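Local coordinates for galactose-1-phosphate uridylyltransferase (Pyrobaculum aerophilum str. IM2, PDB 6K9Z), which probably transfers uridylyl groups between UDP-glucose and hexose 1-phosphates such as galactose 1-phosphate, and binds zinc, at residues Asp87-Ser92 against Arg126-Glu131. The protein carries 1 engineered substitution. Sequence-based numbering, arbitrary orientation.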
ATOM      1  N   ASP A  87      -1.923  26.382 -14.940  1.00 40.32           N
ATOM      2  CA  ASP A  87      -2.759  26.748 -13.762  1.00 43.68           C
ATOM      3  C   ASP A  87      -4.161  26.129 -13.785  1.00 41.72           C
ATOM      4  O   ASP A  87      -5.142  26.888 -13.802  1.00 44.78           O
ATOM      5  CB  ASP A  87      -2.786  28.259 -13.511  1.00 48.90           C
ATOM      6  CG  ASP A  87      -3.018  28.592 -12.047  1.00 53.98           C
ATOM      7  OD1 ASP A  87      -2.364  27.959 -11.192  1.00 54.61           O
ATOM      8  OD2 ASP A  87      -3.859  29.471 -11.770  1.00 61.05           O
ATOM      9  N   VAL A  88      -4.234  24.801 -13.737  1.00 39.32           N
ATOM     10  CA  VAL A  88      -5.525  24.072 -13.604  1.00 36.99           C
ATOM     11  C   VAL A  88      -5.300  23.214 -12.367  1.00 35.89           C
ATOM     12  O   VAL A  88      -4.258  22.571 -12.358  1.00 35.44           O
ATOM     13  CB  VAL A  88      -5.785  23.255 -14.888  1.00 35.96           C
ATOM     14  CG1 VAL A  88      -6.908  22.238 -14.754  1.00 35.04           C
ATOM     15  CG2 VAL A  88      -6.052  24.184 -16.057  1.00 36.94           C
ATOM     16  N   ASP A  89      -6.155  23.258 -11.340  1.00 36.24           N
ATOM     17  CA  ASP A  89      -5.931  22.433 -10.119  1.00 35.90           C
ATOM     18  C   ASP A  89      -6.031  20.946 -10.465  1.00 33.51           C
ATOM     19  O   ASP A  89      -5.124  20.168 -10.021  1.00 32.88           O
ATOM     20  CB  ASP A  89      -6.896  22.747  -8.976  1.00 39.16           C
ATOM     21  CG  ASP A  89      -6.684  21.808  -7.780  1.00 40.59           C
ATOM     22  OD1 ASP A  89      -5.635  21.937  -7.088  1.00 41.52           O
ATOM     23  OD2 ASP A  89      -7.555  20.920  -7.546  1.00 40.53           O
ATOM     24  N   ASP A  90      -7.066  20.536 -11.228  1.00 30.88           N
ATOM     25  CA  ASP A  90      -7.419  19.088 -11.358  1.00 29.06           C
ATOM     26  C   ASP A  90      -7.814  18.727 -12.801  1.00 27.85           C
ATOM     27  O   ASP A  90      -8.293  19.589 -13.543  1.00 27.94           O
ATOM     28  CB  ASP A  90      -8.543  18.711 -10.373  1.00 29.71           C
ATOM     29  CG  ASP A  90      -8.781  17.210 -10.340  1.00 29.02           C
ATOM     30  OD1 ASP A  90      -7.769  16.451 -10.445  1.00 28.59           O
ATOM     31  OD2 ASP A  90      -9.954  16.791 -10.311  1.00 29.45           O
ATOM     32  N   LEU A  91      -7.732  17.454 -13.140  1.00 27.31           N
ATOM     33  CA  LEU A  91      -8.317  16.874 -14.376  1.00 26.88           C
ATOM     34  C   LEU A  91      -9.770  17.326 -14.499  1.00 28.18           C
ATOM     35  O   LEU A  91     -10.206  17.717 -15.588  1.00 28.02           O
ATOM     36  CB  LEU A  91      -8.203  15.360 -14.269  1.00 26.43           C
ATOM     37  CG  LEU A  91      -8.696  14.566 -15.462  1.00 26.34           C
ATOM     38  CD1 LEU A  91      -7.885  14.901 -16.710  1.00 25.66           C
ATOM     39  CD2 LEU A  91      -8.587  13.089 -15.115  1.00 26.77           C
ATOM     40  N   SER A  92     -10.515  17.330 -13.389  1.00 22.84           N
ATOM     41  CA  SER A  92     -11.964  17.658 -13.390  1.00 23.12           C
ATOM     42  C   SER A  92     -12.225  19.120 -13.746  1.00 23.65           C
ATOM     43  O   SER A  92     -13.383  19.443 -14.103  1.00 23.96           O
ATOM     44  CB  SER A  92     -12.627  17.278 -12.073  1.00 24.19           C
ATOM     45  OG  SER A  92     -12.227  18.107 -10.996  1.00 25.36           O
ATOM     46  N   ARG A 126      -2.721   8.113 -12.027  1.00 14.85           N
ATOM     47  CA  ARG A 126      -2.631   9.549 -11.801  1.00 16.11           C
ATOM     48  C   ARG A 126      -2.511   9.743 -10.302  1.00 16.23           C
ATOM     49  O   ARG A 126      -3.350   9.234  -9.581  1.00 15.38           O
ATOM     50  CB  ARG A 126      -3.831  10.261 -12.408  1.00 17.01           C
ATOM     51  CG  ARG A 126      -3.712  11.790 -12.431  1.00 18.77           C
ATOM     52  CD  ARG A 126      -4.975  12.443 -13.053  1.00 18.83           C
ATOM     53  NE  ARG A 126      -4.686  13.765 -13.563  1.00 19.71           N
ATOM     54  CZ  ARG A 126      -4.638  14.890 -12.825  1.00 21.49           C
ATOM     55  NH1 ARG A 126      -4.901  14.862 -11.519  1.00 21.64           N
ATOM     56  NH2 ARG A 126      -4.239  16.034 -13.375  1.00 21.12           N
ATOM     57  N   ASN A 127      -1.517  10.522  -9.885  1.00 16.36           N
ATOM     58  CA  ASN A 127      -1.405  10.965  -8.476  1.00 17.44           C
ATOM     59  C   ASN A 127      -1.736  12.453  -8.432  1.00 17.66           C
ATOM     60  O   ASN A 127      -1.213  13.191  -9.268  1.00 17.14           O
ATOM     61  CB  ASN A 127      -0.004  10.728  -7.914  1.00 18.53           C
ATOM     62  CG  ASN A 127       0.342   9.259  -7.920  1.00 19.17           C
ATOM     63  OD1 ASN A 127      -0.469   8.451  -7.460  1.00 19.12           O
ATOM     64  ND2 ASN A 127       1.546   8.929  -8.393  1.00 19.39           N
ATOM     65  N   LYS A 128      -2.542  12.889  -7.439  1.00 18.33           N
ATOM     66  CA  LYS A 128      -2.949  14.310  -7.399  1.00 18.55           C
ATOM     67  C   LYS A 128      -2.839  14.798  -5.964  1.00 19.02           C
ATOM     68  O   LYS A 128      -3.419  14.169  -5.076  1.00 18.03           O
ATOM     69  CB  LYS A 128      -4.386  14.449  -7.925  1.00 19.51           C
ATOM     70  CG  LYS A 128      -4.836  15.885  -8.105  1.00 21.75           C
ATOM     71  CD  LYS A 128      -5.403  16.558  -6.863  1.00 24.05           C
ATOM     72  CE  LYS A 128      -5.975  17.926  -7.180  1.00 26.37           C
ATOM     73  NZ  LYS A 128      -6.849  18.410  -6.082  1.00 29.73           N
ATOM     74  N   GLY A 129      -2.066  15.850  -5.750  1.00 20.15           N
ATOM     75  CA  GLY A 129      -2.007  16.510  -4.445  1.00 22.30           C
ATOM     76  C   GLY A 129      -0.596  16.552  -3.881  1.00 23.99           C
ATOM     77  O   GLY A 129       0.089  15.521  -3.804  1.00 23.83           O
ATOM     78  N   LYS A 130      -0.184  17.721  -3.425  1.00 26.55           N
ATOM     79  CA  LYS A 130       1.128  17.862  -2.747  1.00 28.51           C
ATOM     80  C   LYS A 130       1.179  16.889  -1.539  1.00 28.85           C
ATOM     81  O   LYS A 130       2.284  16.360  -1.222  1.00 28.83           O
ATOM     82  CB  LYS A 130       1.320  19.323  -2.327  1.00 33.11           C
ATOM     83  CG  LYS A 130       1.517  20.260  -3.510  1.00 36.17           C
ATOM     84  CD  LYS A 130       1.597  21.752  -3.176  1.00 40.86           C
ATOM     85  CE  LYS A 130       1.518  22.628  -4.424  1.00 43.10           C
ATOM     86  NZ  LYS A 130       1.977  24.013  -4.148  1.00 46.90           N
ATOM     87  N   GLU A 131       0.041  16.670  -0.878  1.00 28.17           N
ATOM     88  CA  GLU A 131       0.009  15.879   0.389  1.00 29.93           C
ATOM     89  C   GLU A 131       0.366  14.406   0.152  1.00 28.02           C
ATOM     90  O   GLU A 131       0.700  13.781   1.167  1.00 28.64           O
ATOM     91  CB  GLU A 131      -1.347  15.996   1.089  1.00 31.57           C
ATOM     92  CG  GLU A 131      -1.512  17.300   1.795  1.00 34.12           C
ATOM     93  CD  GLU A 131      -2.920  17.544   2.292  1.00 35.52           C
ATOM     94  OE1 GLU A 131      -3.753  17.782   1.452  1.00 34.87           O
ATOM     95  OE2 GLU A 131      -3.146  17.476   3.533  1.00 37.56           O
TER
HETATM   96  O   HOH W   1      -4.046  17.854 -11.190  1.00 25.68           O
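Asp90 and Lys128 have the nearest CA atoms of the two segments, 7.6 Å apart, where the loop ahead of helix 96-114 passes the end of strand 121-128. The side chains of Arg126 and Lys128 reach over to the loop. The Arg126 chain runs extended from CG to NE, and Leu91 CB sits over the centre of one guanidinium face, 3.9 Å from Arg126 CZ. Leu91 N also lies over a face and is buried without a hydrogen-bond partner. Asp90 OD1 lies 3.5 Å from Arg126 NH1 in a salt bridge of charge alone, well out of the guanidinium plane, the two groups' planes 74° apart. A water bridges the segments, accepting from Arg126 NH2 and donating to Asp89 O. Arg126 NH2 also pairs with Glu82. In the half-barrel transferase fold, strand 121-128 lies between strands 140-146 and 247-252 of one antiparallel sheet. Lys128 bends at chi2 (-85°), which turns CD aside. Lys128 NZ donates to Asp89 OD2 at 3.0 Å on the syn side, a hydrogen-bonded salt bridge. Asp90 OD2 forms an Asx turn, accepting from Ser92 N at 3.2 Å, above the carboxylate plane. Ser92 OG donates to the same oxygen at 2.7 Å, on the anti side. Asp90 OD1 is hydrogen-bonded to Tyr247 OH on the neighbouring strand. An alanine in place of Asp90 would probably leave Ser92 N, Ser92 OG and Tyr247 OH without this partner and Arg126 without the nearby charge of this carboxylate. The Arg126 side chain lies about 6 Å from that of Phe140, the engineered residue at the predicted uridylylated-histidine position.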